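Local coordinates for protein hemolysin BL lytic component L1 (Bacillus cereus, PDB 7NMQ) that is the lytic component L1 of hemolysin BL, an alpha-helical pore-forming enterotoxin, and probably helps its partner components to breach host cell membranes, at residues T227-G232 with S258-S263; Q182-Q187 with N264-L269; K189-V194 with K254-Y259; K29-Q34 with T284-T289. All coordinates share one frame; numbering follows the deposited sequence.

Interaction 1 of 4, residues T227-G232 with S258-S263; sequences TPAVVG and SYNEIS
N260 and S263 on helix 247-272 meet P228 and V230 on the second strand of a beta-hairpin. The hairpin packed on helices resembles the beta-tongue region of ClyA-like toxins. T227 and A229 pair with V220 and V218 of the first strand, so the backbone of P228 and V230 is turned to the helix. The N260 amide grips both polar backbone atoms of V230. Its CG lies beside the backbone N and anti to the carbonyl carbon (chi1 -79°), and from there the amide meets V230 N and O together. N260 OD1 accepts from V230 N at 2.8 Å, nearly straight at 173°. N260 ND2 gives to V230 O at 2.9 Å, in a more bent bond of 144°. OD1 also sits 3.4 Å from A229 CA. The CB of S263 is directed at the strand, and its OG lies 2.6 Å from P228 O, a close pair whose proton is not settled. Y259 crosses P228 at about a right angle, and its OH meets the proline CG at 3.3 Å. The methyl T227 CG2 presses on S263 CB at 3.4 Å, closer than usual van der Waals contact.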
loop_
_atom_site.group_PDB
_atom_site.type_symbol
_atom_site.label_atom_id
_atom_site.label_comp_id
_atom_site.label_asym_id
_atom_site.label_seq_id
_atom_site.Cartn_x
_atom_site.Cartn_y
_atom_site.Cartn_z
ATOM N N THR A 227 17.068 -5.827 5.963
ATOM C CA THR A 227 16.631 -4.477 6.416
ATOM C C THR A 227 16.654 -3.565 5.198
ATOM O O THR A 227 17.682 -3.506 4.519
ATOM C CB THR A 227 17.614 -3.986 7.502
ATOM O OG1 THR A 227 17.588 -4.901 8.599
ATOM C CG2 THR A 227 17.322 -2.619 8.058
ATOM N N PRO A 228 15.550 -2.851 4.874
ATOM C CA PRO A 228 15.590 -1.876 3.801
ATOM C C PRO A 228 16.251 -0.565 4.210
ATOM O O PRO A 228 16.254 -0.200 5.364
ATOM C CB PRO A 228 14.151 -1.563 3.442
ATOM C CG PRO A 228 13.354 -2.164 4.518
ATOM C CD PRO A 228 14.211 -2.988 5.445
ATOM N N ALA A 229 16.745 0.143 3.203
ATOM C CA ALA A 229 17.199 1.533 3.321
ATOM C C ALA A 229 16.893 2.255 2.018
ATOM O O ALA A 229 16.747 1.600 0.996
ATOM C CB ALA A 229 18.680 1.562 3.584
ATOM N N VAL A 230 16.766 3.572 2.102
ATOM C CA VAL A 230 16.443 4.406 0.919
ATOM C C VAL A 230 17.681 5.223 0.568
ATOM O O VAL A 230 18.035 6.153 1.284
ATOM C CB VAL A 230 15.235 5.294 1.209
ATOM C CG1 VAL A 230 14.907 6.134 0.014
ATOM C CG2 VAL A 230 14.021 4.451 1.621
ATOM N N VAL A 231 18.361 4.808 -0.488
ATOM C CA VAL A 231 19.657 5.435 -0.859
ATOM C C VAL A 231 19.453 6.917 -1.132
ATOM O O VAL A 231 18.706 7.208 -2.076
ATOM C CB VAL A 231 20.254 4.739 -2.075
ATOM C CG1 VAL A 231 21.513 5.450 -2.519
ATOM C CG2 VAL A 231 20.495 3.262 -1.805
ATOM N N GLY A 232 20.147 7.790 -0.417
ATOM C CA GLY A 232 20.046 9.250 -0.599
ATOM C C GLY A 232 18.789 9.836 0.017
ATOM O O GLY A 232 18.511 11.032 -0.201
ATOM N N SER A 258 16.233 9.408 9.533
ATOM C CA SER A 258 16.131 8.667 10.796
ATOM C C SER A 258 15.785 7.210 10.505
ATOM O O SER A 258 16.288 6.313 11.218
ATOM C CB SER A 258 15.137 9.233 11.742
ATOM O OG SER A 258 15.442 10.560 12.115
ATOM N N TYR A 259 14.900 6.965 9.547
ATOM C CA TYR A 259 14.591 5.612 9.059
ATOM C C TYR A 259 15.880 4.902 8.657
ATOM O O TYR A 259 16.136 3.746 9.072
ATOM C CB TYR A 259 13.611 5.719 7.892
ATOM C CG TYR A 259 13.270 4.398 7.295
ATOM C CD1 TYR A 259 14.058 3.835 6.314
ATOM C CD2 TYR A 259 12.141 3.723 7.702
ATOM C CE1 TYR A 259 13.723 2.623 5.744
ATOM C CE2 TYR A 259 11.817 2.490 7.168
ATOM C CZ TYR A 259 12.596 1.937 6.171
ATOM O OH TYR A 259 12.283 0.713 5.632
ATOM N N ASN A 260 16.699 5.578 7.872
ATOM C CA ASN A 260 17.948 4.960 7.365
ATOM C C ASN A 260 18.927 4.741 8.519
ATOM O O ASN A 260 19.645 3.716 8.498
ATOM C CB ASN A 260 18.599 5.821 6.287
ATOM C CG ASN A 260 17.947 5.662 4.932
ATOM O OD1 ASN A 260 17.269 4.680 4.648
ATOM N ND2 ASN A 260 18.143 6.664 4.100
ATOM N N GLU A 261 18.934 5.662 9.481
ATOM C CA GLU A 261 19.782 5.624 10.703
ATOM C C GLU A 261 19.485 4.327 11.468
ATOM O O GLU A 261 20.433 3.637 11.907
ATOM C CB GLU A 261 19.546 6.864 11.564
ATOM C CG GLU A 261 20.340 6.896 12.858
ATOM C CD GLU A 261 20.075 8.075 13.807
ATOM O OE1 GLU A 261 19.128 8.890 13.550
ATOM O OE2 GLU A 261 20.814 8.168 14.844
ATOM N N ILE A 262 18.206 3.967 11.566
ATOM C CA ILE A 262 17.753 2.760 12.301
ATOM C C ILE A 262 18.162 1.521 11.495
ATOM O O ILE A 262 18.608 0.533 12.088
ATOM C CB ILE A 262 16.267 2.814 12.651
ATOM C CG1 ILE A 262 16.070 3.891 13.713
ATOM C CG2 ILE A 262 15.754 1.456 13.097
ATOM C CD1 ILE A 262 14.635 4.290 13.978
ATOM N N SER A 263 18.013 1.538 10.173
ATOM C CA SER A 263 18.489 0.403 9.337
ATOM C C SER A 263 19.980 0.190 9.600
ATOM O O SER A 263 20.389 -0.960 9.745
ATOM C CB SER A 263 18.218 0.651 7.896
ATOM O OG SER A 263 16.819 0.685 7.715
#

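Interaction 2 of 4, residues Q182-Q187 with N264-L269; sequences QLRSTQ and NKIGEL. With EDO (1,2-ethanediol), chain G.
L183 carries the close part of this contact, and a single methyl does the touching. Its CD1 meets L269 CD1 at 3.9 Å, the two leucines reaching toward each other tip to tip. The same CD1 lies 3.9 Å from K265 CG, whose side chain crosses it at about a right angle. I266 completes the apolar patch, with its CG1 4.2 Å from L183 CD1. The end of I266, CD1, packs against R184 CD at 3.7 Å, and these two side chains also cross. Bends at chi2 and chi3 fold the R184 chain along its own helix toward Q187. There its NE gives a hydrogen bond to O2 of a bound ethanediol (2.8 Å, 161°), and that O2 in turn donates to R184 O at 2.8 Å. The ethanediol probably came from the crystallisation liquor. The other guanidinium nitrogens turn to helix 275-325, where NH2 bonds T289 and NH1 weakly bonds N285. The other flank is looser. K265 lends its CG, but its end leads away from L183 and forms a long, weak ion pair with E179. The short axes stay 11.1 Å apart, so long side chains bridge the gap. This is an antiparallel helix pair, inclined at 164°, in the elongated helical fold of ClyA-like toxins.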
loop_
_atom_site.group_PDB
_atom_site.type_symbol
_atom_site.label_atom_id
_atom_site.label_comp_id
_atom_site.label_asym_id
_atom_site.label_seq_id
_atom_site.Cartn_x
_atom_site.Cartn_y
_atom_site.Cartn_z
ATOM N N GLN A 182 11.696 -1.953 19.771
ATOM C CA GLN A 182 11.618 -0.477 19.870
ATOM C C GLN A 182 12.123 0.186 18.587
ATOM O O GLN A 182 11.489 1.139 18.116
ATOM C CB GLN A 182 12.382 0.077 21.075
ATOM C CG GLN A 182 12.165 1.578 21.270
ATOM C CD GLN A 182 10.707 1.981 21.414
ATOM O OE1 GLN A 182 10.071 1.750 22.437
ATOM N NE2 GLN A 182 10.146 2.597 20.382
ATOM N N LEU A 183 13.274 -0.241 18.075
ATOM C CA LEU A 183 13.865 0.363 16.854
ATOM C C LEU A 183 12.854 0.197 15.711
ATOM O O LEU A 183 12.651 1.140 14.916
ATOM C CB LEU A 183 15.179 -0.334 16.493
ATOM C CG LEU A 183 16.360 0.039 17.377
ATOM C CD1 LEU A 183 17.567 -0.844 17.076
ATOM C CD2 LEU A 183 16.689 1.508 17.224
ATOM N N ARG A 184 12.267 -0.971 15.549
ATOM C CA ARG A 184 11.336 -1.228 14.427
ATOM C C ARG A 184 10.072 -0.368 14.581
ATOM O O ARG A 184 9.574 0.145 13.570
ATOM C CB ARG A 184 11.006 -2.713 14.355
ATOM C CG ARG A 184 12.129 -3.571 13.789
ATOM C CD ARG A 184 12.530 -3.164 12.364
ATOM N NE ARG A 184 11.424 -3.164 11.413
ATOM C CZ ARG A 184 10.840 -4.235 10.910
ATOM N NH1 ARG A 184 11.283 -5.434 11.244
ATOM N NH2 ARG A 184 9.795 -4.108 10.083
ATOM N N SER A 185 9.550 -0.166 15.786
ATOM C CA SER A 185 8.308 0.644 15.939
ATOM C C SER A 185 8.645 2.132 15.714
ATOM O O SER A 185 7.862 2.851 15.076
ATOM C CB SER A 185 7.616 0.369 17.246
ATOM O OG SER A 185 8.476 0.567 18.350
ATOM N N THR A 186 9.817 2.584 16.149
ATOM C CA THR A 186 10.272 3.964 15.873
ATOM C C THR A 186 10.430 4.124 14.368
ATOM O O THR A 186 10.025 5.154 13.810
ATOM C CB THR A 186 11.537 4.303 16.661
ATOM O OG1 THR A 186 11.220 4.122 18.040
ATOM C CG2 THR A 186 12.066 5.689 16.414
ATOM N N GLN A 187 11.057 3.159 13.725
ATOM C CA GLN A 187 11.360 3.262 12.295
ATOM C C GLN A 187 10.057 3.322 11.499
ATOM O O GLN A 187 9.956 4.109 10.507
ATOM C CB GLN A 187 12.165 2.031 11.882
ATOM C CG GLN A 187 12.703 2.138 10.488
ATOM C CD GLN A 187 13.558 0.973 10.077
ATOM O OE1 GLN A 187 14.603 1.121 9.422
ATOM N NE2 GLN A 187 13.106 -0.196 10.454
ATOM N N ASN A 264 20.750 1.259 9.668
ATOM C CA ASN A 264 22.200 1.145 9.936
ATOM C C ASN A 264 22.414 0.528 11.315
ATOM O O ASN A 264 23.216 -0.409 11.443
ATOM C CB ASN A 264 22.846 2.521 9.813
ATOM C CG ASN A 264 24.332 2.438 9.911
ATOM O OD1 ASN A 264 24.877 2.297 11.006
ATOM N ND2 ASN A 264 24.954 2.520 8.755
ATOM N N LYS A 265 21.665 0.989 12.298
ATOM C CA LYS A 265 21.811 0.488 13.677
ATOM C C LYS A 265 21.482 -1.000 13.744
ATOM O O LYS A 265 22.169 -1.764 14.474
ATOM C CB LYS A 265 20.974 1.306 14.657
ATOM C CG LYS A 265 21.000 0.820 16.110
ATOM C CD LYS A 265 22.297 0.970 16.824
ATOM C CE LYS A 265 22.164 0.586 18.282
ATOM N NZ LYS A 265 23.488 0.455 18.914
ATOM N N ILE A 266 20.430 -1.433 13.065
ATOM C CA ILE A 266 20.032 -2.854 13.122
ATOM C C ILE A 266 21.167 -3.665 12.504
ATOM O O ILE A 266 21.533 -4.729 13.044
ATOM C CB ILE A 266 18.691 -3.074 12.399
ATOM C CG1 ILE A 266 17.567 -2.396 13.198
ATOM C CG2 ILE A 266 18.471 -4.547 12.123
ATOM C CD1 ILE A 266 16.187 -2.465 12.571
ATOM N N GLY A 267 21.725 -3.210 11.389
ATOM C CA GLY A 267 22.862 -3.921 10.786
ATOM C C GLY A 267 24.039 -3.978 11.732
ATOM O O GLY A 267 24.715 -5.040 11.787
ATOM N N GLU A 268 24.310 -2.907 12.459
ATOM C CA GLU A 268 25.430 -2.840 13.420
ATOM C C GLU A 268 25.210 -3.859 14.541
ATOM O O GLU A 268 26.143 -4.572 14.927
ATOM C CB GLU A 268 25.562 -1.446 14.021
ATOM C CG GLU A 268 26.125 -0.392 13.094
ATOM C CD GLU A 268 26.440 0.930 13.788
ATOM O OE1 GLU A 268 25.907 1.166 14.929
ATOM O OE2 GLU A 268 27.221 1.725 13.211
ATOM N N LEU A 269 23.993 -3.963 15.063
ATOM C CA LEU A 269 23.692 -4.946 16.128
ATOM C C LEU A 269 23.990 -6.355 15.601
ATOM O O LEU A 269 24.496 -7.236 16.370
ATOM C CB LEU A 269 22.238 -4.841 16.568
ATOM C CG LEU A 269 21.934 -3.591 17.375
ATOM C CD1 LEU A 269 20.448 -3.469 17.592
ATOM C CD2 LEU A 269 22.663 -3.624 18.723
HETATM C C1 EDO G . 8.427 -0.272 9.054
HETATM O O1 EDO G . 9.173 0.568 8.233
HETATM C C2 EDO G . 9.247 -1.235 9.811
HETATM O O2 EDO G . 9.971 -0.773 10.940
#

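Interaction 3 of 4, residues K189-V194 with K254-Y259; sequences KHFDDV and KHMDSY
H190 meets H255 nitrogen to nitrogen. Their ND1 atoms lie 2.8 Å apart in a nearly straight hydrogen bond, each in the plane of the other ring. The rings touch at their rims, with planes 47° apart. One face of H190 is covered by S258, whose CB sits over the ring centre in a CH-pi contact of 3.4 Å. F191 is buried; with its CG anti to the backbone N (chi1 -161°), its ring meets Y259. Its CD1 lies over one face of Y259, toward the rim and 3.7 Å from CE2, while L22 and V23 of helix 10-33 also touch the phenylalanine. D193 lies over a face of H255. Its CB makes a CH-pi contact 3.6 Å from the ring centroid, and its OD2 is 3.2 Å from H255 CE1. The other oxygen, OD1, takes a salt bridge from K189 NZ at 2.8 Å, using its syn lone pair. V194 runs past H255 in the opposite sense, with V194 CG2 3.8 Å from H255 CB; beyond them I213 of helix 203-216 touches V194. The histidine bond implies that one ND1 carries the proton and the other accepts it; which is which is not settled. The D193 carboxylate might ease a positive charge on H255, but nearby K189 would offset this.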
loop_
_atom_site.group_PDB
_atom_site.type_symbol
_atom_site.label_atom_id
_atom_site.label_comp_id
_atom_site.label_asym_id
_atom_site.label_seq_id
_atom_site.Cartn_x
_atom_site.Cartn_y
_atom_site.Cartn_z
ATOM N N LYS A 189 7.162 4.426 12.432
ATOM C CA LYS A 189 6.599 5.777 12.654
ATOM C C LYS A 189 7.309 6.796 11.757
ATOM O O LYS A 189 6.654 7.665 11.174
ATOM C CB LYS A 189 6.678 6.208 14.120
ATOM C CG LYS A 189 5.908 7.464 14.452
ATOM C CD LYS A 189 4.466 7.496 13.941
ATOM C CE LYS A 189 3.612 8.559 14.592
ATOM N NZ LYS A 189 3.945 9.915 14.107
ATOM N N HIS A 190 8.629 6.748 11.640
ATOM C CA HIS A 190 9.355 7.681 10.752
ATOM C C HIS A 190 8.844 7.527 9.318
ATOM O O HIS A 190 8.618 8.538 8.641
ATOM C CB HIS A 190 10.870 7.485 10.788
ATOM C CG HIS A 190 11.514 7.976 12.037
ATOM N ND1 HIS A 190 11.456 9.303 12.445
ATOM C CD2 HIS A 190 12.297 7.322 12.946
ATOM C CE1 HIS A 190 12.168 9.421 13.571
ATOM N NE2 HIS A 190 12.681 8.198 13.906
ATOM N N PHE A 191 8.710 6.300 8.829
ATOM C CA PHE A 191 8.282 6.063 7.430
ATOM C C PHE A 191 6.843 6.533 7.272
ATOM O O PHE A 191 6.469 7.159 6.246
ATOM C CB PHE A 191 8.409 4.585 7.085
ATOM C CG PHE A 191 8.433 4.345 5.609
ATOM C CD1 PHE A 191 9.652 4.435 4.951
ATOM C CD2 PHE A 191 7.315 4.028 4.872
ATOM C CE1 PHE A 191 9.748 4.195 3.595
ATOM C CE2 PHE A 191 7.432 3.801 3.513
ATOM C CZ PHE A 191 8.626 3.891 2.883
ATOM N N ASP A 192 6.028 6.256 8.271
ATOM C CA ASP A 192 4.611 6.710 8.230
ATOM C C ASP A 192 4.550 8.238 8.148
ATOM O O ASP A 192 3.670 8.780 7.464
ATOM C CB ASP A 192 3.804 6.261 9.452
ATOM C CG ASP A 192 3.519 4.771 9.535
ATOM O OD1 ASP A 192 3.613 4.117 8.493
ATOM O OD2 ASP A 192 3.136 4.304 10.657
ATOM N N ASP A 193 5.473 8.922 8.804
ATOM C CA ASP A 193 5.535 10.397 8.823
ATOM C C ASP A 193 5.931 10.902 7.440
ATOM O O ASP A 193 5.378 11.921 6.988
ATOM C CB ASP A 193 6.429 10.937 9.941
ATOM C CG ASP A 193 5.846 10.709 11.336
ATOM O OD1 ASP A 193 4.648 10.386 11.451
ATOM O OD2 ASP A 193 6.606 10.904 12.334
ATOM N N VAL A 194 6.836 10.205 6.757
ATOM C CA VAL A 194 7.201 10.585 5.379
ATOM C C VAL A 194 5.947 10.427 4.517
ATOM O O VAL A 194 5.671 11.309 3.689
ATOM C CB VAL A 194 8.360 9.715 4.835
ATOM C CG1 VAL A 194 8.611 9.985 3.365
ATOM C CG2 VAL A 194 9.604 9.980 5.670
ATOM N N LYS A 254 14.196 14.618 7.292
ATOM C CA LYS A 254 14.791 14.189 8.582
ATOM C C LYS A 254 14.206 12.835 8.987
ATOM O O LYS A 254 14.951 11.958 9.482
ATOM C CB LYS A 254 14.548 15.236 9.663
ATOM C CG LYS A 254 15.625 16.305 9.724
ATOM C CD LYS A 254 15.537 17.241 10.901
ATOM C CE LYS A 254 16.353 18.489 10.621
ATOM N NZ LYS A 254 17.321 18.261 9.518
ATOM N N HIS A 255 12.917 12.610 8.791
ATOM C CA HIS A 255 12.319 11.318 9.136
ATOM C C HIS A 255 12.925 10.235 8.250
ATOM O O HIS A 255 13.172 9.119 8.737
ATOM C CB HIS A 255 10.798 11.341 8.958
ATOM C CG HIS A 255 10.071 12.022 10.071
ATOM N ND1 HIS A 255 10.218 11.623 11.407
ATOM C CD2 HIS A 255 9.165 13.040 10.057
ATOM C CE1 HIS A 255 9.392 12.377 12.167
ATOM N NE2 HIS A 255 8.759 13.279 11.345
ATOM N N MET A 256 13.103 10.510 6.963
ATOM C CA MET A 256 13.690 9.492 6.063
ATOM C C MET A 256 15.122 9.196 6.507
ATOM O O MET A 256 15.497 8.007 6.598
ATOM C CB MET A 256 13.692 9.975 4.618
ATOM C CG MET A 256 14.190 8.911 3.683
ATOM S SD MET A 256 13.248 7.386 3.903
ATOM C CE MET A 256 12.009 7.627 2.634
ATOM N N ASP A 257 15.860 10.226 6.887
ATOM C CA ASP A 257 17.253 10.015 7.377
ATOM C C ASP A 257 17.224 9.202 8.677
ATOM O O ASP A 257 18.056 8.298 8.830
ATOM C CB ASP A 257 17.973 11.329 7.614
ATOM C CG ASP A 257 18.241 12.140 6.365
ATOM O OD1 ASP A 257 18.177 11.573 5.240
ATOM O OD2 ASP A 257 18.451 13.368 6.539
ATOM N N SER A 258 16.233 9.408 9.533
ATOM C CA SER A 258 16.131 8.667 10.796
ATOM C C SER A 258 15.785 7.210 10.505
ATOM O O SER A 258 16.288 6.313 11.218
ATOM C CB SER A 258 15.137 9.233 11.742
ATOM O OG SER A 258 15.442 10.560 12.115
ATOM N N TYR A 259 14.900 6.965 9.547
ATOM C CA TYR A 259 14.591 5.612 9.059
ATOM C C TYR A 259 15.880 4.902 8.657
ATOM O O TYR A 259 16.136 3.746 9.072
ATOM C CB TYR A 259 13.611 5.719 7.892
ATOM C CG TYR A 259 13.270 4.398 7.295
ATOM C CD1 TYR A 259 14.058 3.835 6.314
ATOM C CD2 TYR A 259 12.141 3.723 7.702
ATOM C CE1 TYR A 259 13.723 2.623 5.744
ATOM C CE2 TYR A 259 11.817 2.490 7.168
ATOM C CZ TYR A 259 12.596 1.937 6.171
ATOM O OH TYR A 259 12.283 0.713 5.632
#

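Interaction 4 of 4, residues K29-Q34 with T284-T289; sequences KTMIKQ and TNAKET
The CA atoms of M31 and A286 approach to 7.3 Å where helix 10-33 ends beside helix 275-325, and Q34 is the first residue to leave helical geometry. M31 and T289 lie alongside in opposite senses. The methionine chain is bent at chi2 and chi3, and its SD lies 3.6 Å from T289 CG2. Its CE turns to A286, 4.2 Å from CB. M31 has two conformers, and this holds for one of them. Q34 leans across to the same alanine. With CG anti to the backbone N (chi1 -177°), the chain extends toward helix 275-325. It then bends at chi2, and NE2 comes to 3.7 Å from A286 CB. The other end of the amide, OE1, accepts a hydrogen bond from N285 ND2 at 3.3 Å. The bond is bent, at 141°, but the donor lies in the carbonyl plane on a lone pair. The two amides are nearly coplanar, 20° apart. N285 also has a second conformer, which adds some doubt to this long bond. Stronger partners hold both amides. Q34 NE2 gives to S282 O and Q34 OE1 accepts from A226 N, while N285 ND2 also gives to A226 O. The T289 hydroxyl is held by R184. The buried contact therefore joins two helices and the start of strand 225-230, with helix 45-103 behind M31 and helix 173-200 beside T289.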
loop_
_atom_site.group_PDB
_atom_site.type_symbol
_atom_site.label_atom_id
_atom_site.label_comp_id
_atom_site.label_asym_id
_atom_site.label_seq_id
_atom_site.Cartn_x
_atom_site.Cartn_y
_atom_site.Cartn_z
ATOM N N LYS A 29 9.463 -7.602 -0.168
ATOM C CA LYS A 29 10.816 -7.793 -0.714
ATOM C C LYS A 29 11.775 -8.124 0.436
ATOM O O LYS A 29 12.742 -8.896 0.256
ATOM C CB LYS A 29 11.222 -6.554 -1.492
ATOM C CG LYS A 29 10.530 -6.452 -2.832
ATOM C CD LYS A 29 10.599 -5.077 -3.439
ATOM C CE LYS A 29 9.837 -4.969 -4.743
ATOM N NZ LYS A 29 10.611 -5.560 -5.864
ATOM N N THR A 30 11.570 -7.531 1.583
ATOM C CA THR A 30 12.424 -7.749 2.751
ATOM C C THR A 30 12.262 -9.210 3.199
ATOM O O THR A 30 13.271 -9.923 3.441
ATOM C CB THR A 30 12.149 -6.761 3.876
ATOM O OG1 THR A 30 12.270 -5.437 3.362
ATOM C CG2 THR A 30 13.144 -6.974 4.988
ATOM N N MET A 31 11.015 -9.677 3.284
ATOM C CA MET A 31 10.733 -11.062 3.710
ATOM C C MET A 31 11.426 -12.040 2.763
ATOM O O MET A 31 12.018 -12.996 3.245
ATOM C CB MET A 31 9.233 -11.350 3.733
ATOM C CG MET A 31 8.522 -10.696 4.888
ATOM S SD MET A 31 9.402 -10.723 6.451
ATOM C CE MET A 31 9.283 -12.468 6.818
ATOM N N ILE A 32 11.307 -11.821 1.458
ATOM C CA ILE A 32 11.864 -12.736 0.414
ATOM C C ILE A 32 13.380 -12.834 0.596
ATOM O O ILE A 32 13.958 -13.914 0.332
ATOM C CB ILE A 32 11.418 -12.269 -0.993
ATOM C CG1 ILE A 32 9.925 -12.562 -1.158
ATOM C CG2 ILE A 32 12.272 -12.911 -2.093
ATOM C CD1 ILE A 32 9.293 -11.882 -2.312
ATOM N N LYS A 33 14.039 -11.783 1.017
ATOM C CA LYS A 33 15.520 -11.762 1.104
ATOM C C LYS A 33 16.002 -12.291 2.453
ATOM O O LYS A 33 17.161 -12.605 2.548
ATOM C CB LYS A 33 16.029 -10.344 0.814
ATOM C CG LYS A 33 16.260 -10.056 -0.671
ATOM C CD LYS A 33 17.086 -8.836 -0.960
ATOM C CE LYS A 33 18.573 -9.071 -1.126
ATOM N NZ LYS A 33 19.299 -7.780 -1.203
ATOM N N GLN A 34 15.155 -12.420 3.453
ATOM C CA GLN A 34 15.609 -12.890 4.764
ATOM C C GLN A 34 15.729 -14.408 4.712
ATOM O O GLN A 34 14.762 -15.108 4.422
ATOM C CB GLN A 34 14.637 -12.461 5.843
ATOM C CG GLN A 34 15.154 -12.899 7.187
ATOM C CD GLN A 34 14.960 -11.918 8.297
ATOM O OE1 GLN A 34 15.099 -10.712 8.163
ATOM N NE2 GLN A 34 14.550 -12.453 9.416
ATOM N N THR A 284 13.189 -11.616 15.582
ATOM C CA THR A 284 12.391 -10.500 16.139
ATOM C C THR A 284 12.023 -9.535 15.009
ATOM O O THR A 284 10.905 -9.052 14.909
ATOM C CB THR A 284 13.118 -9.801 17.283
ATOM O OG1 THR A 284 13.430 -10.775 18.281
ATOM C CG2 THR A 284 12.258 -8.724 17.896
ATOM N N ASN A 285 12.976 -9.253 14.146
ATOM C CA ASN A 285 12.772 -8.406 12.951
ATOM C C ASN A 285 11.633 -8.994 12.114
ATOM O O ASN A 285 10.731 -8.234 11.727
ATOM C CB ASN A 285 14.077 -8.316 12.159
ATOM C CG ASN A 285 13.979 -7.440 10.938
ATOM O OD1 ASN A 285 13.783 -6.252 11.092
ATOM N ND2 ASN A 285 14.232 -8.013 9.768
ATOM N N ALA A 286 11.702 -10.285 11.817
ATOM C CA ALA A 286 10.667 -10.943 10.997
ATOM C C ALA A 286 9.320 -10.856 11.716
ATOM O O ALA A 286 8.305 -10.659 11.041
ATOM C CB ALA A 286 11.065 -12.334 10.635
ATOM N N LYS A 287 9.298 -11.075 13.018
ATOM C CA LYS A 287 8.032 -11.073 13.771
ATOM C C LYS A 287 7.353 -9.724 13.545
ATOM O O LYS A 287 6.128 -9.684 13.317
ATOM C CB LYS A 287 8.360 -11.305 15.240
ATOM C CG LYS A 287 7.152 -11.345 16.138
ATOM C CD LYS A 287 7.518 -11.760 17.543
ATOM C CE LYS A 287 8.450 -10.822 18.251
ATOM N NZ LYS A 287 7.898 -9.503 18.595
ATOM N N GLU A 288 8.110 -8.661 13.658
ATOM C CA GLU A 288 7.536 -7.319 13.553
ATOM C C GLU A 288 6.973 -7.130 12.139
ATOM O O GLU A 288 5.837 -6.646 11.978
ATOM C CB GLU A 288 8.552 -6.261 13.930
ATOM C CG GLU A 288 8.971 -6.328 15.392
ATOM C CD GLU A 288 7.743 -6.263 16.320
ATOM O OE1 GLU A 288 6.944 -5.296 16.224
ATOM O OE2 GLU A 288 7.502 -7.251 17.047
ATOM N N THR A 289 7.747 -7.479 11.134
ATOM C CA THR A 289 7.326 -7.298 9.741
ATOM C C THR A 289 6.076 -8.125 9.476
ATOM O O THR A 289 5.183 -7.672 8.750
ATOM C CB THR A 289 8.451 -7.615 8.772
ATOM O OG1 THR A 289 9.516 -6.705 9.027
ATOM C CG2 THR A 289 7.958 -7.516 7.345
#

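Overall arrangement
Interactions 1, 2 and 3 lie on the same side of the chain's centre, in the region of the beta-hairpin, and interaction 4 shares that side with 1 and 2. Interactions 2 and 3 join helix 173-200 to helix 247-272, their centres 13 Å apart. Interaction 1 sets strand 225-230 against the second of these helices. Its centre is 9 Å from those of interactions 2 and 3, and it shares S258 and Y259 with interaction 3. Interaction 4, between helices 10-33 and 275-325, closes the longest loop and encloses the others in sequence. It touches interactions 1 and 2. Interactions 1 and 3 each include residues of a segment predicted as transmembrane, so these contacts probably hold a membrane-inserting region folded in the soluble form.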